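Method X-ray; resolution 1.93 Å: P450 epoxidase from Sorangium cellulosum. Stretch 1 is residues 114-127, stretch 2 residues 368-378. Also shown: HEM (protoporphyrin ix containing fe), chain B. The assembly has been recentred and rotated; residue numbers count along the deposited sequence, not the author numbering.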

ATOM      1  N   PHE A 114      -9.410 -13.035   3.489  1.00 30.08           N
ATOM      2  CA  PHE A 114      -8.277 -12.252   3.973  1.00 29.91           C
ATOM      3  C   PHE A 114      -8.169 -12.097   5.506  1.00 30.49           C
ATOM      4  O   PHE A 114      -7.339 -11.334   5.971  1.00 30.23           O
ATOM      5  CB  PHE A 114      -8.291 -10.857   3.340  1.00 30.11           C
ATOM      6  CG  PHE A 114      -7.742 -10.816   1.937  1.00 30.13           C
ATOM      7  CD1 PHE A 114      -8.601 -10.859   0.848  1.00 31.48           C
ATOM      8  CD2 PHE A 114      -6.374 -10.732   1.714  1.00 30.88           C
ATOM      9  CE1 PHE A 114      -8.102 -10.811  -0.450  1.00 32.08           C
ATOM     10  CE2 PHE A 114      -5.860 -10.682   0.427  1.00 31.56           C
ATOM     11  CZ  PHE A 114      -6.727 -10.716  -0.658  1.00 31.80           C
ATOM     12  N   THR A 115      -8.986 -12.796   6.288  1.00 30.70           N
ATOM     13  CA  THR A 115      -8.839 -12.727   7.756  1.00 32.44           C
ATOM     14  C   THR A 115      -7.493 -13.293   8.181  1.00 33.29           C
ATOM     15  O   THR A 115      -6.885 -14.050   7.433  1.00 34.36           O
ATOM     16  CB  THR A 115      -9.916 -13.552   8.451  1.00 32.95           C
ATOM     17  OG1 THR A 115      -9.742 -14.926   8.070  1.00 32.62           O
ATOM     18  CG2 THR A 115     -11.295 -13.192   7.931  1.00 33.53           C
ATOM     19  N   SER A 116      -7.037 -12.940   9.383  1.00 34.95           N
ATOM     20  CA  SER A 116      -5.802 -13.487   9.961  1.00 36.64           C
ATOM     21  C   SER A 116      -5.781 -15.016   9.961  1.00 36.81           C
ATOM     22  O   SER A 116      -4.742 -15.641   9.725  1.00 37.37           O
ATOM     23  CB  SER A 116      -5.620 -12.990  11.402  1.00 37.89           C
ATOM     24  OG  SER A 116      -5.148 -11.651  11.414  1.00 41.41           O
ATOM     25  N   ARG A 117      -6.934 -15.609  10.248  1.00 36.96           N
ATOM     26  CA  ARG A 117      -7.086 -17.061  10.256  1.00 38.45           C
ATOM     27  C   ARG A 117      -6.892 -17.657   8.863  1.00 37.57           C
ATOM     28  O   ARG A 117      -6.157 -18.616   8.692  1.00 37.13           O
ATOM     29  CB  ARG A 117      -8.467 -17.445  10.793  1.00 40.61           C
ATOM     30  CG  ARG A 117      -8.585 -18.930  11.158  1.00 44.08           C
ATOM     31  CD  ARG A 117     -10.008 -19.488  11.083  1.00 46.43           C
ATOM     32  NE  ARG A 117     -10.767 -19.001   9.926  1.00 48.55           N
ATOM     33  CZ  ARG A 117     -10.719 -19.520   8.691  1.00 49.76           C
ATOM     34  NH1 ARG A 117      -9.928 -20.547   8.406  1.00 50.26           N
ATOM     35  NH2 ARG A 117     -11.463 -18.995   7.726  1.00 50.01           N
ATOM     36  N   ALA A 118      -7.557 -17.075   7.871  1.00 37.06           N
ATOM     37  CA  ALA A 118      -7.463 -17.563   6.503  1.00 36.94           C
ATOM     38  C   ALA A 118      -6.049 -17.447   5.937  1.00 38.21           C
ATOM     39  O   ALA A 118      -5.581 -18.362   5.254  1.00 38.96           O
ATOM     40  CB  ALA A 118      -8.459 -16.837   5.605  1.00 36.32           C
ATOM     41  N   ILE A 119      -5.365 -16.336   6.207  1.00 38.44           N
ATOM     42  CA  ILE A 119      -4.020 -16.143   5.640  1.00 39.41           C
ATOM     43  C   ILE A 119      -2.886 -16.798   6.441  1.00 39.95           C
ATOM     44  O   ILE A 119      -1.731 -16.821   5.999  1.00 39.56           O
ATOM     45  CB  ILE A 119      -3.708 -14.642   5.338  1.00 40.09           C
ATOM     46  CG1 ILE A 119      -3.619 -13.820   6.619  1.00 40.70           C
ATOM     47  CG2 ILE A 119      -4.738 -14.071   4.376  1.00 38.89           C
ATOM     48  CD1 ILE A 119      -2.213 -13.655   7.122  1.00 41.02           C
ATOM     49  N   ASP A 120      -3.225 -17.372   7.587  1.00 39.25           N
ATOM     50  CA  ASP A 120      -2.243 -18.097   8.378  1.00 39.00           C
ATOM     51  C   ASP A 120      -1.575 -19.233   7.614  1.00 37.71           C
ATOM     52  O   ASP A 120      -0.419 -19.546   7.864  1.00 37.74           O
ATOM     53  CB  ASP A 120      -2.872 -18.629   9.673  1.00 40.57           C
ATOM     54  CG  ASP A 120      -1.837 -19.136  10.644  1.00 41.86           C
ATOM     55  OD1 ASP A 120      -1.057 -18.307  11.169  1.00 43.44           O
ATOM     56  OD2 ASP A 120      -1.708 -20.347  10.931  1.00 42.72           O
ATOM     57  N   LEU A 121      -2.302 -19.842   6.681  1.00 37.38           N
ATOM     58  CA  LEU A 121      -1.801 -20.983   5.930  1.00 37.40           C
ATOM     59  C   LEU A 121      -0.559 -20.622   5.111  1.00 36.84           C
ATOM     60  O   LEU A 121       0.248 -21.491   4.775  1.00 36.22           O
ATOM     61  CB  LEU A 121      -2.890 -21.527   5.006  1.00 40.11           C
ATOM     62  CG  LEU A 121      -4.299 -21.724   5.567  1.00 41.54           C
ATOM     63  CD1 LEU A 121      -5.164 -22.406   4.530  1.00 42.19           C
ATOM     64  CD2 LEU A 121      -4.243 -22.579   6.827  1.00 42.78           C
ATOM     65  N   LEU A 122      -0.408 -19.329   4.810  1.00 34.90           N
ATOM     66  CA  LEU A 122       0.697 -18.822   4.000  1.00 33.52           C
ATOM     67  C   LEU A 122       1.989 -18.732   4.800  1.00 32.33           C
ATOM     68  O   LEU A 122       3.058 -18.483   4.253  1.00 30.93           O
ATOM     69  CB  LEU A 122       0.341 -17.432   3.433  1.00 33.05           C
ATOM     70  CG  LEU A 122      -0.947 -17.396   2.601  1.00 33.54           C
ATOM     71  CD1 LEU A 122      -1.201 -16.014   1.964  1.00 33.24           C
ATOM     72  CD2 LEU A 122      -0.889 -18.475   1.534  1.00 33.42           C
ATOM     73  N   ARG A 123       1.896 -18.962   6.101  1.00 32.95           N
ATOM     74  CA  ARG A 123       3.036 -18.746   6.990  1.00 33.51           C
ATOM     75  C   ARG A 123       4.290 -19.508   6.557  1.00 32.50           C
ATOM     76  O   ARG A 123       5.402 -18.962   6.537  1.00 31.32           O
ATOM     77  CB  ARG A 123       2.648 -19.124   8.418  1.00 35.21           C
ATOM     78  CG  ARG A 123       3.655 -18.756   9.471  1.00 38.08           C
ATOM     79  CD  ARG A 123       3.128 -18.966  10.895  1.00 39.83           C
ATOM     80  NE  ARG A 123       3.425 -17.815  11.734  1.00 42.82           N
ATOM     81  CZ  ARG A 123       2.528 -16.937  12.149  1.00 42.23           C
ATOM     82  NH1 ARG A 123       1.251 -17.071  11.827  1.00 42.20           N
ATOM     83  NH2 ARG A 123       2.919 -15.930  12.902  1.00 43.94           N
ATOM     84  N   ALA A 124       4.107 -20.769   6.196  1.00 32.28           N
ATOM     85  CA  ALA A 124       5.242 -21.608   5.822  1.00 32.73           C
ATOM     86  C   ALA A 124       5.932 -21.117   4.556  1.00 32.03           C
ATOM     87  O   ALA A 124       7.150 -21.054   4.494  1.00 31.54           O
ATOM     88  CB  ALA A 124       4.793 -23.075   5.646  1.00 32.76           C
ATOM     89  N   GLU A 125       5.145 -20.813   3.529  1.00 32.86           N
ATOM     90  CA  GLU A 125       5.709 -20.389   2.243  1.00 33.86           C
ATOM     91  C   GLU A 125       6.433 -19.049   2.380  1.00 32.83           C
ATOM     92  O   GLU A 125       7.511 -18.848   1.812  1.00 32.97           O
ATOM     93  CB  GLU A 125       4.613 -20.315   1.164  1.00 35.46           C
ATOM     94  CG  GLU A 125       5.090 -19.805  -0.191  1.00 38.01           C
ATOM     95  CD  GLU A 125       6.043 -20.761  -0.895  1.00 40.19           C
ATOM     96  OE1 GLU A 125       6.479 -20.442  -2.025  1.00 40.92           O
ATOM     97  OE2 GLU A 125       6.381 -21.827  -0.319  1.00 40.59           O
ATOM     98  N   ILE A 126       5.858 -18.132   3.150  1.00 32.57           N
ATOM     99  CA  ILE A 126       6.524 -16.843   3.370  1.00 32.05           C
ATOM    100  C   ILE A 126       7.873 -17.031   4.070  1.00 32.27           C
ATOM    101  O   ILE A 126       8.896 -16.443   3.665  1.00 31.98           O
ATOM    102  CB  ILE A 126       5.609 -15.862   4.151  1.00 31.80           C
ATOM    103  CG1 ILE A 126       4.341 -15.555   3.356  1.00 31.34           C
ATOM    104  CG2 ILE A 126       6.374 -14.579   4.505  1.00 32.44           C
ATOM    105  CD1 ILE A 126       3.191 -14.918   4.179  1.00 32.05           C
ATOM    106  N   GLN A 127       7.900 -17.860   5.118  1.00 33.03           N
ATOM    107  CA  GLN A 127       9.160 -18.142   5.816  1.00 32.56           C
ATOM    108  C   GLN A 127      10.218 -18.756   4.892  1.00 33.34           C
ATOM    109  O   GLN A 127      11.370 -18.371   4.925  1.00 33.31           O
ATOM    110  CB  GLN A 127       8.927 -19.080   7.016  1.00 32.42           C
ATOM    111  CG  GLN A 127      10.165 -19.285   7.883  1.00 31.11           C
ATOM    112  CD  GLN A 127      10.560 -18.054   8.671  1.00 30.80           C
ATOM    113  OE1 GLN A 127       9.811 -17.609   9.531  1.00 31.53           O
ATOM    114  NE2 GLN A 127      11.752 -17.526   8.407  1.00 30.43           N
ATOM    115  N   VAL A 368      -4.583  -6.041   5.219  1.00 26.89           N
ATOM    116  CA  VAL A 368      -3.927  -5.697   6.484  1.00 27.30           C
ATOM    117  C   VAL A 368      -3.332  -6.911   7.193  1.00 27.28           C
ATOM    118  O   VAL A 368      -2.196  -6.860   7.626  1.00 26.27           O
ATOM    119  CB  VAL A 368      -4.836  -4.839   7.421  1.00 28.80           C
ATOM    120  CG1 VAL A 368      -6.120  -5.574   7.800  1.00 29.26           C
ATOM    121  CG2 VAL A 368      -4.074  -4.383   8.654  1.00 29.57           C
ATOM    122  N   SER A 369      -4.066  -8.020   7.259  1.00 26.65           N
ATOM    123  CA  SER A 369      -3.536  -9.213   7.929  1.00 27.55           C
ATOM    124  C   SER A 369      -2.378  -9.862   7.180  1.00 28.38           C
ATOM    125  O   SER A 369      -1.393 -10.264   7.791  1.00 28.48           O
ATOM    126  CB  SER A 369      -4.648 -10.239   8.158  1.00 27.33           C
ATOM    127  OG  SER A 369      -5.483  -9.800   9.221  1.00 29.51           O
ATOM    128  N   LEU A 370      -2.512  -9.983   5.858  1.00 27.29           N
ATOM    129  CA  LEU A 370      -1.431 -10.499   5.026  1.00 28.72           C
ATOM    130  C   LEU A 370      -0.164  -9.639   5.131  1.00 29.17           C
ATOM    131  O   LEU A 370       0.933 -10.159   5.327  1.00 30.20           O
ATOM    132  CB  LEU A 370      -1.897 -10.664   3.577  1.00 29.33           C
ATOM    133  CG  LEU A 370      -0.944 -11.357   2.589  1.00 30.33           C
ATOM    134  CD1 LEU A 370      -0.418 -12.666   3.164  1.00 30.14           C
ATOM    135  CD2 LEU A 370      -1.664 -11.610   1.282  1.00 30.24           C
ATOM    136  N   ALA A 371      -0.322  -8.321   5.047  1.00 27.77           N
ATOM    137  CA  ALA A 371       0.805  -7.411   5.196  1.00 27.67           C
ATOM    138  C   ALA A 371       1.518  -7.574   6.541  1.00 27.25           C
ATOM    139  O   ALA A 371       2.743  -7.652   6.610  1.00 26.91           O
ATOM    140  CB  ALA A 371       0.324  -5.955   5.030  1.00 27.24           C
ATOM    141  N   ARG A 372       0.745  -7.616   7.622  1.00 26.92           N
ATOM    142  CA  ARG A 372       1.349  -7.706   8.939  1.00 27.78           C
ATOM    143  C   ARG A 372       2.089  -9.028   9.081  1.00 27.18           C
ATOM    144  O   ARG A 372       3.175  -9.062   9.634  1.00 26.41           O
ATOM    145  CB  ARG A 372       0.289  -7.582  10.036  1.00 29.46           C
ATOM    146  CG  ARG A 372      -0.206  -6.144  10.297  1.00 30.80           C
ATOM    147  CD  ARG A 372      -1.439  -6.084  11.237  1.00 32.28           C
ATOM    148  NE  ARG A 372      -1.895  -4.720  11.542  1.00 32.96           N
ATOM    149  CZ  ARG A 372      -3.151  -4.402  11.847  1.00 34.14           C
ATOM    150  NH1 ARG A 372      -4.093  -5.351  11.879  1.00 34.76           N
ATOM    151  NH2 ARG A 372      -3.484  -3.129  12.097  1.00 34.26           N
ATOM    152  N   LEU A 373       1.499 -10.101   8.559  1.00 27.98           N
ATOM    153  CA  LEU A 373       2.142 -11.426   8.608  1.00 27.85           C
ATOM    154  C   LEU A 373       3.450 -11.444   7.842  1.00 28.63           C
ATOM    155  O   LEU A 373       4.488 -11.897   8.351  1.00 27.79           O
ATOM    156  CB  LEU A 373       1.213 -12.522   8.087  1.00 27.95           C
ATOM    157  CG  LEU A 373       1.865 -13.925   8.044  1.00 29.42           C
ATOM    158  CD1 LEU A 373       2.202 -14.379   9.451  1.00 30.15           C
ATOM    159  CD2 LEU A 373       0.957 -14.929   7.338  1.00 30.18           C
ATOM    160  N   GLU A 374       3.426 -10.950   6.604  1.00 28.81           N
ATOM    161  CA  GLU A 374       4.648 -10.920   5.829  1.00 28.99           C
ATOM    162  C   GLU A 374       5.735 -10.140   6.532  1.00 29.05           C
ATOM    163  O   GLU A 374       6.893 -10.560   6.564  1.00 30.80           O
ATOM    164  CB  GLU A 374       4.416 -10.274   4.460  1.00 29.29           C
ATOM    165  CG  GLU A 374       3.414 -10.991   3.579  1.00 29.20           C
ATOM    166  CD  GLU A 374       3.281 -10.285   2.249  1.00 29.48           C
ATOM    167  OE1 GLU A 374       4.332 -10.039   1.614  1.00 30.64           O
ATOM    168  OE2 GLU A 374       2.145  -9.982   1.843  1.00 30.08           O
ATOM    169  N   ALA A 375       5.373  -8.980   7.071  1.00 28.06           N
ATOM    170  CA  ALA A 375       6.367  -8.129   7.706  1.00 28.90           C
ATOM    171  C   ALA A 375       6.867  -8.737   9.019  1.00 29.37           C
ATOM    172  O   ALA A 375       8.044  -8.640   9.352  1.00 29.57           O
ATOM    173  CB  ALA A 375       5.811  -6.719   7.926  1.00 28.03           C
ATOM    174  N   GLU A 376       5.968  -9.369   9.759  1.00 31.23           N
ATOM    175  CA  GLU A 376       6.362 -10.028  11.006  1.00 33.30           C
ATOM    176  C   GLU A 376       7.420 -11.087  10.724  1.00 32.09           C
ATOM    177  O   GLU A 376       8.471 -11.133  11.365  1.00 31.73           O
ATOM    178  CB  GLU A 376       5.136 -10.670  11.641  1.00 36.79           C
ATOM    179  CG  GLU A 376       5.155 -10.697  13.157  1.00 40.65           C
ATOM    180  CD  GLU A 376       3.978 -11.470  13.717  1.00 43.15           C
ATOM    181  OE1 GLU A 376       2.906 -11.511  13.051  1.00 44.03           O
ATOM    182  OE2 GLU A 376       4.131 -12.045  14.820  1.00 44.98           O
ATOM    183  N   ILE A 377       7.151 -11.921   9.738  1.00 30.76           N
ATOM    184  CA  ILE A 377       8.109 -12.958   9.345  1.00 31.43           C
ATOM    185  C   ILE A 377       9.405 -12.366   8.797  1.00 30.69           C
ATOM    186  O   ILE A 377      10.490 -12.763   9.196  1.00 31.37           O
ATOM    187  CB  ILE A 377       7.465 -13.901   8.311  1.00 30.37           C
ATOM    188  CG1 ILE A 377       6.394 -14.762   8.981  1.00 31.48           C
ATOM    189  CG2 ILE A 377       8.518 -14.789   7.661  1.00 31.07           C
ATOM    190  CD1 ILE A 377       5.489 -15.485   7.993  1.00 30.96           C
ATOM    191  N   ALA A 378       9.295 -11.392   7.893  1.00 30.78           N
ATOM    192  CA  ALA A 378      10.477 -10.830   7.230  1.00 30.05           C
ATOM    193  C   ALA A 378      11.374 -10.052   8.179  1.00 29.77           C
ATOM    194  O   ALA A 378      12.598 -10.223   8.174  1.00 30.91           O
ATOM    195  CB  ALA A 378      10.053  -9.914   6.057  1.00 29.61           C
TER
HETATM  196  CHA HEM B 440      -7.018  -0.416   0.263  1.00 26.23           C
HETATM  197  CHB HEM B 440      -2.993   0.626   2.700  1.00 24.24           C
HETATM  198  CHC HEM B 440      -1.340  -3.873   1.884  1.00 24.84           C
HETATM  199  CHD HEM B 440      -5.076  -4.691  -1.027  1.00 25.90           C
HETATM  200  C1A HEM B 440      -6.111   0.220   1.068  1.00 26.19           C
HETATM  201  C2A HEM B 440      -6.289   1.514   1.685  1.00 26.62           C
HETATM  202  C3A HEM B 440      -5.170   1.813   2.344  1.00 26.01           C
HETATM  203  C4A HEM B 440      -4.251   0.712   2.173  1.00 26.16           C
HETATM  204  CMA HEM B 440      -4.908   3.108   3.161  1.00 27.78           C
HETATM  205  CAA HEM B 440      -7.565   2.383   1.581  1.00 27.78           C
HETATM  206  CBA HEM B 440      -7.401   3.457   0.502  1.00 28.37           C
HETATM  207  CGA HEM B 440      -8.628   4.353   0.497  1.00 30.70           C
HETATM  208  O1A HEM B 440      -8.748   5.231  -0.413  1.00 30.17           O
HETATM  209  O2A HEM B 440      -9.505   4.181   1.392  1.00 31.40           O
HETATM  210  C1B HEM B 440      -2.231  -0.506   2.673  1.00 25.03           C
HETATM  211  C2B HEM B 440      -0.954  -0.621   3.332  1.00 25.56           C
HETATM  212  C3B HEM B 440      -0.489  -1.838   3.100  1.00 26.09           C
HETATM  213  C4B HEM B 440      -1.449  -2.558   2.290  1.00 25.88           C
HETATM  214  CMB HEM B 440      -0.212   0.478   4.141  1.00 25.72           C
HETATM  215  CAB HEM B 440       0.859  -2.312   3.669  1.00 27.76           C
HETATM  216  CBB HEM B 440       1.518  -3.343   3.149  1.00 30.06           C
HETATM  217  C1C HEM B 440      -2.216  -4.514   1.060  1.00 24.90           C
HETATM  218  C2C HEM B 440      -2.136  -5.891   0.623  1.00 25.32           C
HETATM  219  C3C HEM B 440      -3.177  -6.102  -0.187  1.00 25.85           C
HETATM  220  C4C HEM B 440      -3.946  -4.874  -0.266  1.00 26.41           C
HETATM  221  CMC HEM B 440      -1.017  -6.874   1.059  1.00 24.22           C
HETATM  222  CAC HEM B 440      -3.607  -7.367  -0.951  1.00 26.49           C
HETATM  223  CBC HEM B 440      -3.071  -8.552  -0.669  1.00 30.33           C
HETATM  224  C1D HEM B 440      -5.897  -3.592  -0.995  1.00 25.99           C
HETATM  225  C2D HEM B 440      -7.046  -3.443  -1.839  1.00 25.66           C
HETATM  226  C3D HEM B 440      -7.660  -2.121  -1.442  1.00 25.66           C
HETATM  227  C4D HEM B 440      -6.806  -1.595  -0.413  1.00 25.70           C
HETATM  228  CMD HEM B 440      -7.551  -4.434  -2.899  1.00 25.66           C
HETATM  229  CAD HEM B 440      -8.941  -1.482  -2.005  1.00 26.21           C
HETATM  230  CBD HEM B 440     -10.009  -1.699  -0.926  1.00 26.45           C
HETATM  231  CGD HEM B 440     -11.321  -1.083  -1.343  1.00 27.26           C
HETATM  232  O1D HEM B 440     -11.286  -0.037  -2.040  1.00 26.46           O
HETATM  233  O2D HEM B 440     -12.407  -1.638  -0.994  1.00 28.25           O
HETATM  234  NA  HEM B 440      -4.856  -0.253   1.381  1.00 25.28           N
HETATM  235  NB  HEM B 440      -2.533  -1.710   2.034  1.00 24.90           N
HETATM  236  NC  HEM B 440      -3.319  -3.932   0.490  1.00 25.94           N
HETATM  237  ND  HEM B 440      -5.775  -2.485  -0.173  1.00 25.77           N
HETATM  238 FE   HEM B 440      -4.176  -2.147   1.075  1.00 26.02          FE
HETATM  239  O   HOH W   1      -5.186  -9.663   5.070  1.00 26.49           O
HETATM  240  O   HOH W   2      -3.133  -1.240  -0.645  1.00 32.96           O

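The two stretches form a predominantly apolar helix-packing contact, closed at its N-terminal end by a serine pair and a bridging water. Residues 368-378 are a continuous helix; helix 123-127 crosses it at -45°, with the axes 9.9 Å apart at closest approach, and the segment before it carries the contact back to Ser369. Together they bury 670 Å².

Ile126 is the knob of the interface, its side chain seated among Leu370, Leu373, Glu374 and Ile377. Its CG2 lies 3.7 Å from Ile377 CD1, and its CD1 3.9 Å from Leu373 CD2. Seven residues earlier, Ile119 CD1 reaches within 3.4 Å of Leu373 CD2, so that this leucine methyl is shared by both isoleucines. Leu122 CD1 packs 3.6 Å from Leu370 CD1.

Polar contacts supplement the apolar packing. Ser116 OG and Ser369 OG share a hydrogen bond of 2.9 Å. Nearby, water 1 donates to Phe114 O (2.9 Å) and accepts from Leu370 N (2.8 Å), engaging an amide in the helix's first turn. Arg123 lays one guanidinium face over Leu373 CD1, 3.7 Å from its NH1, while NH1 also forms a salt bridge with Asp120 OD1 (2.7 Å). Glu376 OE1, 4.4 Å from Arg123 NH2, adds only longer-range electrostatic attraction.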